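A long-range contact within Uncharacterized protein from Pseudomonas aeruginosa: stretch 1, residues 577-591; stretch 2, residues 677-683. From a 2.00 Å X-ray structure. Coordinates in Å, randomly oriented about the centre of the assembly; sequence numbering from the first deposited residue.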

# COMPACT_ATOMS: atom_id res chain seq x y z
N GLY A 577 20.19 -7.88 14.66
CA GLY A 577 19.18 -8.85 15.06
C GLY A 577 18.70 -9.68 13.89
O GLY A 577 18.67 -10.92 13.95
N ALA A 578 18.30 -8.99 12.81
CA ALA A 578 17.90 -9.64 11.57
C ALA A 578 18.97 -10.58 11.03
O ALA A 578 18.67 -11.69 10.59
CB ALA A 578 17.56 -8.58 10.53
N ALA A 579 20.22 -10.14 11.04
CA ALA A 579 21.33 -10.96 10.58
C ALA A 579 21.49 -12.22 11.43
O ALA A 579 21.76 -13.29 10.90
CB ALA A 579 22.61 -10.16 10.55
N ALA A 580 21.29 -12.10 12.74
CA ALA A 580 21.39 -13.29 13.59
C ALA A 580 20.25 -14.26 13.26
O ALA A 580 20.44 -15.50 13.31
CB ALA A 580 21.39 -12.91 15.07
N GLU A 581 19.08 -13.69 12.95
CA GLU A 581 17.92 -14.48 12.53
C GLU A 581 18.18 -15.25 11.24
O GLU A 581 18.06 -16.48 11.21
CB GLU A 581 16.67 -13.61 12.37
CG GLU A 581 16.11 -13.16 13.69
CD GLU A 581 14.82 -12.41 13.53
OE1 GLU A 581 14.59 -11.85 12.45
OE2 GLU A 581 14.04 -12.38 14.49
N PHE A 582 18.53 -14.52 10.18
CA PHE A 582 18.90 -15.15 8.92
C PHE A 582 19.94 -16.24 9.12
O PHE A 582 19.80 -17.34 8.59
CB PHE A 582 19.45 -14.14 7.92
CG PHE A 582 19.89 -14.77 6.63
CD1 PHE A 582 18.96 -15.06 5.65
CD2 PHE A 582 21.21 -15.13 6.43
CE1 PHE A 582 19.36 -15.67 4.48
CE2 PHE A 582 21.61 -15.74 5.25
CZ PHE A 582 20.69 -16.01 4.28
N ALA A 583 20.98 -15.94 9.89
CA ALA A 583 22.04 -16.92 10.14
C ALA A 583 21.48 -18.21 10.76
O ALA A 583 21.77 -19.31 10.28
CB ALA A 583 23.13 -16.32 11.03
N HIS A 584 20.70 -18.06 11.83
CA HIS A 584 20.05 -19.21 12.46
C HIS A 584 19.22 -20.03 11.46
O HIS A 584 19.40 -21.26 11.36
CB HIS A 584 19.15 -18.75 13.61
CG HIS A 584 18.48 -19.88 14.33
ND1 HIS A 584 17.14 -20.17 14.19
CD2 HIS A 584 18.97 -20.81 15.19
CE1 HIS A 584 16.83 -21.21 14.94
NE2 HIS A 584 17.93 -21.62 15.55
N ASP A 585 18.34 -19.36 10.73
CA ASP A 585 17.50 -20.04 9.74
C ASP A 585 18.34 -20.78 8.71
O ASP A 585 18.02 -21.90 8.30
CB ASP A 585 16.59 -19.03 9.00
CG ASP A 585 15.49 -18.47 9.88
OD1 ASP A 585 15.31 -18.96 11.02
OD2 ASP A 585 14.80 -17.52 9.43
N TYR A 586 19.42 -20.16 8.26
CA TYR A 586 20.18 -20.72 7.15
C TYR A 586 21.03 -21.90 7.63
O TYR A 586 21.26 -22.84 6.87
CB TYR A 586 21.04 -19.65 6.48
CG TYR A 586 21.92 -20.18 5.37
CD1 TYR A 586 21.41 -20.45 4.11
CD2 TYR A 586 23.27 -20.42 5.59
CE1 TYR A 586 22.21 -20.95 3.09
CE2 TYR A 586 24.08 -20.92 4.58
CZ TYR A 586 23.55 -21.17 3.34
OH TYR A 586 24.38 -21.67 2.36
N LYS A 587 21.47 -21.86 8.88
CA LYS A 587 22.29 -22.96 9.42
C LYS A 587 21.40 -24.17 9.69
O LYS A 587 21.80 -25.31 9.45
CB LYS A 587 23.03 -22.53 10.70
CG LYS A 587 24.09 -23.56 11.17
CD LYS A 587 24.63 -23.25 12.56
CE LYS A 587 25.86 -22.34 12.53
NZ LYS A 587 25.57 -20.98 11.95
N GLY A 588 20.18 -23.92 10.16
CA GLY A 588 19.23 -24.98 10.43
C GLY A 588 19.58 -25.87 11.62
O GLY A 588 19.20 -27.04 11.65
N ASP A 589 20.32 -25.32 12.59
CA ASP A 589 20.59 -26.01 13.84
C ASP A 589 19.37 -25.86 14.76
O ASP A 589 19.42 -25.11 15.75
CB ASP A 589 21.82 -25.39 14.51
CG ASP A 589 23.08 -26.20 14.29
OD1 ASP A 589 23.22 -26.82 13.21
OD2 ASP A 589 23.93 -26.21 15.21
N TRP A 590 18.28 -26.56 14.45
CA TRP A 590 16.98 -26.25 15.03
C TRP A 590 16.89 -26.53 16.52
O TRP A 590 16.30 -25.75 17.27
CB TRP A 590 15.85 -27.00 14.30
CG TRP A 590 15.83 -26.86 12.79
CD1 TRP A 590 15.86 -27.87 11.87
CD2 TRP A 590 15.77 -25.64 12.05
NE1 TRP A 590 15.82 -27.35 10.60
CE2 TRP A 590 15.77 -25.99 10.68
CE3 TRP A 590 15.72 -24.29 12.41
CZ2 TRP A 590 15.71 -25.03 9.66
CZ3 TRP A 590 15.67 -23.34 11.39
CH2 TRP A 590 15.67 -23.72 10.04
N GLY A 591 17.47 -27.64 16.95
CA GLY A 591 17.31 -28.09 18.32
C GLY A 591 16.41 -29.31 18.35
O GLY A 591 16.30 -30.05 17.36
N PRO A 677 9.39 -20.96 13.74
CA PRO A 677 10.07 -22.01 12.96
C PRO A 677 11.21 -21.44 12.13
O PRO A 677 12.36 -21.83 12.31
CB PRO A 677 8.97 -22.55 12.04
CG PRO A 677 7.85 -21.53 12.11
CD PRO A 677 7.94 -20.90 13.45
N PHE A 678 10.88 -20.53 11.22
CA PHE A 678 11.89 -19.69 10.60
C PHE A 678 11.24 -18.42 10.08
O PHE A 678 10.00 -18.34 10.00
CB PHE A 678 12.65 -20.44 9.50
CG PHE A 678 11.77 -21.26 8.58
CD1 PHE A 678 11.01 -20.66 7.61
CD2 PHE A 678 11.77 -22.64 8.67
CE1 PHE A 678 10.22 -21.42 6.76
CE2 PHE A 678 11.01 -23.40 7.83
CZ PHE A 678 10.23 -22.80 6.87
N THR A 679 12.05 -17.42 9.76
CA THR A 679 11.55 -16.07 9.45
C THR A 679 11.10 -15.92 8.00
O THR A 679 11.22 -16.86 7.22
CB THR A 679 12.63 -15.03 9.70
OG1 THR A 679 13.73 -15.25 8.80
CG2 THR A 679 13.12 -15.12 11.15
N ASP A 680 10.59 -14.74 7.65
CA ASP A 680 10.15 -14.48 6.28
C ASP A 680 11.29 -14.51 5.25
O ASP A 680 11.04 -14.55 4.05
CB ASP A 680 9.38 -13.15 6.21
CG ASP A 680 8.06 -13.20 6.97
OD1 ASP A 680 7.53 -14.33 7.12
OD2 ASP A 680 7.57 -12.14 7.42
N TYR A 681 12.53 -14.50 5.71
CA TYR A 681 13.67 -14.62 4.81
C TYR A 681 13.59 -15.91 4.01
O TYR A 681 14.13 -16.02 2.91
CB TYR A 681 14.99 -14.61 5.59
CG TYR A 681 15.46 -13.25 6.09
CD1 TYR A 681 15.43 -12.14 5.27
CD2 TYR A 681 15.97 -13.10 7.37
CE1 TYR A 681 15.88 -10.90 5.72
CE2 TYR A 681 16.42 -11.88 7.83
CZ TYR A 681 16.38 -10.78 7.00
OH TYR A 681 16.83 -9.56 7.47
N PHE A 682 12.95 -16.92 4.60
CA PHE A 682 12.91 -18.21 3.95
C PHE A 682 11.52 -18.61 3.51
O PHE A 682 11.22 -19.79 3.41
CB PHE A 682 13.59 -19.26 4.82
CG PHE A 682 15.09 -19.18 4.77
CD1 PHE A 682 15.78 -18.36 5.64
CD2 PHE A 682 15.79 -19.87 3.78
CE1 PHE A 682 17.16 -18.26 5.57
CE2 PHE A 682 17.17 -19.78 3.69
CZ PHE A 682 17.87 -18.97 4.59
N ARG A 683 10.70 -17.61 3.20
CA ARG A 683 9.43 -17.81 2.51
C ARG A 683 9.36 -16.89 1.30
O ARG A 683 9.93 -15.78 1.31
CB ARG A 683 8.26 -17.47 3.43
CG ARG A 683 8.04 -18.46 4.56
CD ARG A 683 6.98 -17.94 5.53
NE ARG A 683 7.13 -18.61 6.81
CZ ARG A 683 7.72 -18.09 7.87
NH1 ARG A 683 8.16 -16.84 7.85
NH2 ARG A 683 7.82 -18.81 8.98

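The last turns of a helix, residues 577-587, meet a short irregular segment, 677-683, that folds against one side of it. The closest backbone register falls at D585 and F678, whose CA atoms lie 5.7 Å apart, and it opens slightly to 6.7 Å between the CA atoms of F582 and Y681. Residues spaced three or four apart, A578, E581, F582, D585 and Y586, share one helical flank and supply most of the contact. A579 and A583 point away from it. About 499 Å² is buried, counting both sides.

The polar centre is D585, whose CA-to-CB bond points toward the loop. Its OD2 accepts two hydrogen bonds from a single residue: one from T679 OG1 at 2.6 Å, the other from T679 N at 2.8 Å, the latter nearly straight at 166°. A threonine suits this place because its short side chain, with chi1 in the p well, brings the hydroxyl to the same oxygen that its own amide reaches, and a carboxylate oxygen has the charge and lone pairs to receive both. T679 OG1 also accepts a weak bond from Y681 N, 3.4 Å away, linking the threonine to the 3-10 segment that follows. The methyl group of T679 turns to the aliphatic and carboxylate neighbourhood of E581, with CG2 3.8 Å from E581 OE1. The other oxygen of D585, OD1, rests 3.4 Å from F678 CB.

Around this centre the fit is largely aromatic. Y681 reaches along the helix to A578, where its OH lies 3.3 Å from A578 CB; the small methyl leaves room for the phenol to lie close to the helix. Nearer the backbone of the loop, Y681 CD2 packs 3.7 Å from F582 CB, and the edge of the F582 ring is directed toward the face of Y681, with the planes at 84° and the centroids 5.6 Å apart.

F682 is the second large bump on the loop side, matching Y681 in covered area. Its ring enters a hollow lined by three helix residues: CD1 is 3.5 Å from D585 CB, CE1 is 3.6 Å from F582 CE1, and CZ is 3.8 Å from Y586 CB. A flat, apolar ring suits a hollow lined by two methylene carbons and another aromatic ring. The rings of F582 and F682 are inclined by only 21° but are slid apart, so they barely overlap. F582 therefore touches both loop aromatics, meeting Y681 almost at right angles and F682 nearly parallel.

Beyond the helix, G588 takes a positive phi, a conformation that favours glycine, as the chain leaves helical geometry. W590 then points back toward the loop, its CZ3 3.8 Å from P677 O and its CH2 4.3 Å from F678 CD2. The broad indole thus extends the contact past the helix end. The F678 side chain starts toward the helix, but its ring leads away.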